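Local coordinates for protein endo-beta-1,4-glucanase (cellulase B) (Bacillus halodurans, PDB 4V2X) that probably cleaves internal beta-1,4-glucosidic bonds in glucan polysaccharides, using a family 5 catalytic module joined to an Ig-like module and a CBM46 module, at residues Phe377-Ala382 with Ser388-Ser393; Val409-His414 with Ala465-Gly470. All coordinates share one frame; numbering follows the deposited sequence.

Contact 1 (Phe377-Ala382 with Ser388-Ser393); sequences FDMMRA and SSVAES
M379 lays its thioether across the start of 388-393, with SD 3.7 Å from CB of S388 and the terminal CE 4.0 Å from CG1 of V390. The M379 and V390 side chains cross at roughly a right angle, and CG1 is the valine methyl that meets CE. With CG pointing opposite the backbone N (chi1 -179°), bends at the next two torsions of M379 turn the sulfur and CE toward the serine. The methionine is also packed against L338 and E342 of helix 334-350, making this the tight part of the contact, where M379, S388 and V390 are all buried. Shortened to an alanine, position M379 would probably leave a gap between S388, V390 and L338. One turn on, A382 is a looser, partly exposed neighbour that touches only OG of S388, its CB 3.5 Å away. OG of S388 accepts a hydrogen bond from the backbone N of A471. The backbone N of S388 is held by the carboxylate of E342. Helix 374-385, which follows the eighth barrel strand, thus meets the first strand of the Ig-like module, at a seam between a (beta/alpha)8 barrel and a beta sandwich.

Contact 2 (Val409-His414 with Ala465-Gly470); sequences VSLQLH and AEFNRG. With CA (calcium ion), chain C.
F467 presents its CE1 corner to two leucines, the main overlap between the two sheets of this Ig-like beta sandwich. Strand 407-412 belongs to one sheet and strand 458-467 to the other, and no hydrogen bond joins 409-414 to 465-470: contact is made mainly by side chains. L413 comes closer, its CD2 3.7 Å from CE1 of F467, approaching the ring obliquely with the two side chains at about a right angle. CD1 of L411 meets the same CE1 at 4.2 Å, at the ring edge and near its plane. The first torsion of F467 (chi1 -56°) places CG anti to the carbonyl carbon, which carries the ring into the interlayer where L418 and S389 also touch it, while the carbonyl oxygen serves a calcium ion on the other side of the backbone. L411 is covered further by L441 and A391 of its own sheet.

Farther out, at H414 and R469, the contact thins. NH2 of R469 lies 4.3 Å from O of H414, and its guanidinium instead makes weak hydrogen bonds to G415 and N416. The H414 imidazole is fixed through ND1 to the carbonyl of S388, with O of Q412 over one face. The calcium beside this turn is largely hydrated: O of F467, five waters and two further atoms bind it. O of G470 accepts from water 3 at 2.7 Å, tying the turn to the shell. Water 1, itself a calcium ligand, accepts from N of F467 at 3.0 Å and donates to O of G470 at 2.9 Å.

Contact 1 is the more deeply buried of the two, joining the last barrel helix to the Ig-like module; contact 2 lies within that module and runs from its interior out to a solvated calcium turn. They meet in one sheet: strands 390-391 and 407-412 are antiparallel neighbours in it, and O of V390 lies 2.7 Å from N of Q412, a probable hydrogen bond. S389 also links them, with its OG near both O of L413 and the F467 ring. Between the segments, both contacts are mainly apolar; a methionine sulfur and methyl carry contact 1, an aromatic ring with leucines contact 2, and the back of 465-470 carries a hydrated calcium.

Contact 1 (Phe377-Ala382 with Ser388-Ser393)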
loop_
_atom_site.group_PDB
_atom_site.type_symbol
_atom_site.label_atom_id
_atom_site.label_comp_id
_atom_site.label_asym_id
_atom_site.label_seq_id
_atom_site.Cartn_x
_atom_site.Cartn_y
_atom_site.Cartn_z
ATOM N N PHE A 377 -0.389 17.643 38.253
ATOM C CA PHE A 377 0.465 16.495 38.486
ATOM C C PHE A 377 -0.188 15.482 39.418
ATOM O O PHE A 377 -0.148 14.284 39.146
ATOM C CB PHE A 377 1.840 16.854 39.032
ATOM C CG PHE A 377 2.684 15.646 39.263
ATOM C CD1 PHE A 377 3.173 14.923 38.178
ATOM C CD2 PHE A 377 2.910 15.161 40.543
ATOM C CE1 PHE A 377 3.903 13.769 38.370
ATOM C CE2 PHE A 377 3.646 14.008 40.741
ATOM C CZ PHE A 377 4.145 13.313 39.654
ATOM N N ASP A 378 -0.779 15.960 40.514
ATOM C CA ASP A 378 -1.437 15.076 41.471
ATOM C C ASP A 378 -2.526 14.248 40.789
ATOM O O ASP A 378 -2.691 13.073 41.097
ATOM C CB ASP A 378 -2.038 15.865 42.640
ATOM C CG ASP A 378 -0.981 16.374 43.621
ATOM O OD1 ASP A 378 0.209 16.020 43.498
ATOM O OD2 ASP A 378 -1.363 17.132 44.529
ATOM N N MET A 379 -3.242 14.857 39.852
ATOM C CA MET A 379 -4.292 14.153 39.126
ATOM C C MET A 379 -3.673 13.101 38.214
ATOM O O MET A 379 -4.157 11.974 38.155
ATOM C CB MET A 379 -5.154 15.122 38.325
ATOM C CG MET A 379 -6.284 14.448 37.555
ATOM S SD MET A 379 -7.400 13.478 38.596
ATOM C CE MET A 379 -8.650 14.707 38.970
ATOM N N MET A 380 -2.601 13.459 37.518
ATOM C CA MET A 380 -1.934 12.489 36.645
ATOM C C MET A 380 -1.387 11.319 37.453
ATOM O O MET A 380 -1.601 10.161 37.087
ATOM C CB MET A 380 -0.830 13.147 35.826
ATOM C CG MET A 380 -1.368 14.061 34.750
ATOM S SD MET A 380 -0.111 14.569 33.558
ATOM C CE MET A 380 1.047 15.435 34.607
ATOM N N ARG A 381 -0.689 11.630 38.549
ATOM C CA ARG A 381 -0.097 10.608 39.405
ATOM C C ARG A 381 -1.162 9.675 39.980
ATOM O O ARG A 381 -0.949 8.467 40.040
ATOM C CB ARG A 381 0.720 11.244 40.542
ATOM C CG ARG A 381 1.281 10.229 41.528
ATOM C CD ARG A 381 2.039 10.880 42.671
ATOM N NE ARG A 381 2.319 9.899 43.721
ATOM C CZ ARG A 381 2.742 10.187 44.952
ATOM N NH1 ARG A 381 2.950 11.448 45.326
ATOM N NH2 ARG A 381 2.955 9.204 45.821
ATOM N N ALA A 382 -2.297 10.225 40.412
ATOM C CA ALA A 382 -3.407 9.404 40.894
ATOM C C ALA A 382 -3.914 8.504 39.770
ATOM O O ALA A 382 -4.208 7.328 39.980
ATOM C CB ALA A 382 -4.539 10.277 41.412
ATOM N N SER A 388 -10.002 8.949 39.835
ATOM C CA SER A 388 -10.297 9.954 40.844
ATOM C C SER A 388 -11.715 10.473 40.647
ATOM O O SER A 388 -12.221 10.583 39.516
ATOM C CB SER A 388 -9.311 11.112 40.763
ATOM O OG SER A 388 -7.987 10.702 41.066
ATOM N N SER A 389 -12.349 10.818 41.756
ATOM C CA SER A 389 -13.670 11.405 41.733
ATOM C C SER A 389 -13.519 12.857 41.329
ATOM O O SER A 389 -12.562 13.531 41.734
ATOM C CB SER A 389 -14.305 11.313 43.114
ATOM O OG SER A 389 -14.334 9.958 43.536
ATOM N N VAL A 390 -14.458 13.333 40.525
ATOM C CA VAL A 390 -14.428 14.706 40.031
ATOM C C VAL A 390 -15.803 15.321 40.235
ATOM O O VAL A 390 -16.695 14.685 40.796
ATOM C CB VAL A 390 -13.990 14.756 38.552
ATOM C CG1 VAL A 390 -12.590 14.177 38.401
ATOM C CG2 VAL A 390 -14.960 14.000 37.653
ATOM N N ALA A 391 -15.983 16.557 39.791
ATOM C CA ALA A 391 -17.257 17.241 39.975
ATOM C C ALA A 391 -17.585 18.116 38.777
ATOM O O ALA A 391 -16.735 18.349 37.912
ATOM C CB ALA A 391 -17.228 18.069 41.257
ATOM N N GLU A 392 -18.829 18.580 38.731
ATOM C CA GLU A 392 -19.295 19.434 37.642
ATOM C C GLU A 392 -18.376 20.634 37.413
ATOM O O GLU A 392 -18.186 21.065 36.274
ATOM C CB GLU A 392 -20.737 19.896 37.887
ATOM C CG GLU A 392 -20.933 20.756 39.120
ATOM C CD GLU A 392 -22.366 21.221 39.277
ATOM O OE1 GLU A 392 -23.191 20.435 39.783
ATOM O OE2 GLU A 392 -22.661 22.372 38.898
ATOM N N SER A 393 -17.819 21.166 38.499
ATOM C CA SER A 393 -16.880 22.282 38.435
ATOM C C SER A 393 -15.893 22.203 39.593
ATOM O O SER A 393 -16.137 21.512 40.577
ATOM C CB SER A 393 -17.624 23.624 38.507
ATOM O OG SER A 393 -18.562 23.776 37.450
#

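Contact 2 (Val409-His414 with Ala465-Gly470)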
loop_
_atom_site.group_PDB
_atom_site.type_symbol
_atom_site.label_atom_id
_atom_site.label_comp_id
_atom_site.label_asym_id
_atom_site.label_seq_id
_atom_site.Cartn_x
_atom_site.Cartn_y
_atom_site.Cartn_z
ATOM N N VAL A 409 -23.566 20.571 44.427
ATOM C CA VAL A 409 -22.807 20.262 43.223
ATOM C C VAL A 409 -22.861 18.763 42.956
ATOM O O VAL A 409 -22.927 17.957 43.891
ATOM C CB VAL A 409 -21.330 20.724 43.325
ATOM C CG1 VAL A 409 -21.240 22.245 43.295
ATOM C CG2 VAL A 409 -20.653 20.187 44.580
ATOM N N SER A 410 -22.838 18.404 41.677
ATOM C CA SER A 410 -22.821 17.009 41.256
ATOM C C SER A 410 -21.390 16.501 41.202
ATOM O O SER A 410 -20.533 17.127 40.584
ATOM C CB SER A 410 -23.470 16.851 39.883
ATOM O OG SER A 410 -24.869 17.061 39.972
ATOM N N LEU A 411 -21.156 15.369 41.862
ATOM C CA LEU A 411 -19.900 14.665 41.803
ATOM C C LEU A 411 -20.017 13.529 40.809
ATOM O O LEU A 411 -21.102 13.012 40.561
ATOM C CB LEU A 411 -19.559 14.052 43.167
ATOM C CG LEU A 411 -19.486 14.965 44.388
ATOM C CD1 LEU A 411 -19.109 14.138 45.613
ATOM C CD2 LEU A 411 -18.506 16.111 44.169
ATOM N N GLN A 412 -18.887 13.157 40.229
ATOM C CA GLN A 412 -18.779 11.923 39.474
ATOM C C GLN A 412 -17.808 11.049 40.265
ATOM O O GLN A 412 -16.588 11.231 40.188
ATOM C CB GLN A 412 -18.293 12.205 38.052
ATOM C CG GLN A 412 -19.314 12.938 37.180
ATOM C CD GLN A 412 -19.397 14.432 37.446
ATOM O OE1 GLN A 412 -18.384 15.136 37.456
ATOM N NE2 GLN A 412 -20.617 14.933 37.643
ATOM N N LEU A 413 -18.357 10.125 41.050
ATOM C CA LEU A 413 -17.559 9.375 42.017
ATOM C C LEU A 413 -16.569 8.400 41.386
ATOM O O LEU A 413 -15.526 8.114 41.982
ATOM C CB LEU A 413 -18.467 8.656 43.024
ATOM C CG LEU A 413 -19.174 9.587 44.018
ATOM C CD1 LEU A 413 -20.208 8.820 44.828
ATOM C CD2 LEU A 413 -18.177 10.291 44.933
ATOM N N HIS A 414 -16.876 7.901 40.188
ATOM C CA HIS A 414 -15.965 7.008 39.465
ATOM C C HIS A 414 -15.568 5.803 40.325
ATOM O O HIS A 414 -14.420 5.351 40.298
ATOM C CB HIS A 414 -14.705 7.761 38.986
ATOM C CG HIS A 414 -14.961 8.757 37.899
ATOM N ND1 HIS A 414 -14.176 9.875 37.714
ATOM C CD2 HIS A 414 -15.910 8.799 36.933
ATOM C CE1 HIS A 414 -14.634 10.566 36.685
ATOM N NE2 HIS A 414 -15.688 9.936 36.197
ATOM N N ALA A 465 -12.891 18.173 48.767
ATOM C CA ALA A 465 -13.524 16.865 48.890
ATOM C C ALA A 465 -12.469 15.786 48.883
ATOM O O ALA A 465 -11.638 15.721 47.967
ATOM C CB ALA A 465 -14.521 16.633 47.759
ATOM N N GLU A 466 -12.531 14.934 49.906
ATOM C CA GLU A 466 -11.586 13.836 50.103
ATOM C C GLU A 466 -12.295 12.522 49.817
ATOM O O GLU A 466 -13.456 12.344 50.195
ATOM C CB GLU A 466 -11.057 13.832 51.536
ATOM C CG GLU A 466 -10.282 15.088 51.907
ATOM C CD GLU A 466 -9.914 15.157 53.375
ATOM O OE1 GLU A 466 -10.626 14.560 54.208
ATOM O OE2 GLU A 466 -8.913 15.825 53.701
ATOM N N PHE A 467 -11.595 11.617 49.136
ATOM C CA PHE A 467 -12.156 10.336 48.732
ATOM C C PHE A 467 -11.267 9.190 49.204
ATOM O O PHE A 467 -10.083 9.384 49.514
ATOM C CB PHE A 467 -12.334 10.305 47.209
ATOM C CG PHE A 467 -13.172 11.437 46.690
ATOM C CD1 PHE A 467 -14.560 11.333 46.665
ATOM C CD2 PHE A 467 -12.582 12.614 46.262
ATOM C CE1 PHE A 467 -15.343 12.380 46.212
ATOM C CE2 PHE A 467 -13.359 13.666 45.805
ATOM C CZ PHE A 467 -14.741 13.550 45.787
ATOM N N ASN A 468 -11.841 7.991 49.273
ATOM C CA ASN A 468 -11.095 6.827 49.766
ATOM C C ASN A 468 -9.966 6.417 48.818
ATOM O O ASN A 468 -8.976 5.830 49.241
ATOM C CB ASN A 468 -12.031 5.646 50.054
ATOM C CG ASN A 468 -12.696 5.090 48.808
ATOM O OD1 ASN A 468 -12.914 5.799 47.821
ATOM N ND2 ASN A 468 -13.045 3.817 48.858
ATOM N N ARG A 469 -10.136 6.716 47.534
ATOM C CA ARG A 469 -9.096 6.516 46.536
ATOM C C ARG A 469 -8.984 7.755 45.658
ATOM O O ARG A 469 -9.948 8.511 45.515
ATOM C CB ARG A 469 -9.444 5.327 45.641
ATOM C CG ARG A 469 -9.659 4.025 46.393
ATOM C CD ARG A 469 -9.967 2.870 45.456
ATOM N NE ARG A 469 -11.205 3.081 44.707
ATOM C CZ ARG A 469 -11.629 2.297 43.715
ATOM N NH1 ARG A 469 -10.933 1.231 43.342
ATOM N NH2 ARG A 469 -12.771 2.578 43.093
ATOM N N GLY A 470 -7.804 7.955 45.081
ATOM C CA GLY A 470 -7.619 9.008 44.089
ATOM C C GLY A 470 -7.409 10.384 44.682
ATOM O O GLY A 470 -7.407 10.573 45.899
HETATM CA CA CA C . -7.943 10.229 50.070
HETATM O O HOH W 1 -8.730 11.791 48.156
HETATM O O HOH W 2 -7.522 8.013 50.792
HETATM O O HOH W 3 -7.319 9.083 48.117
HETATM O O HOH W 4 -5.573 11.001 49.527
HETATM O O HOH W 5 -9.274 10.265 52.168
#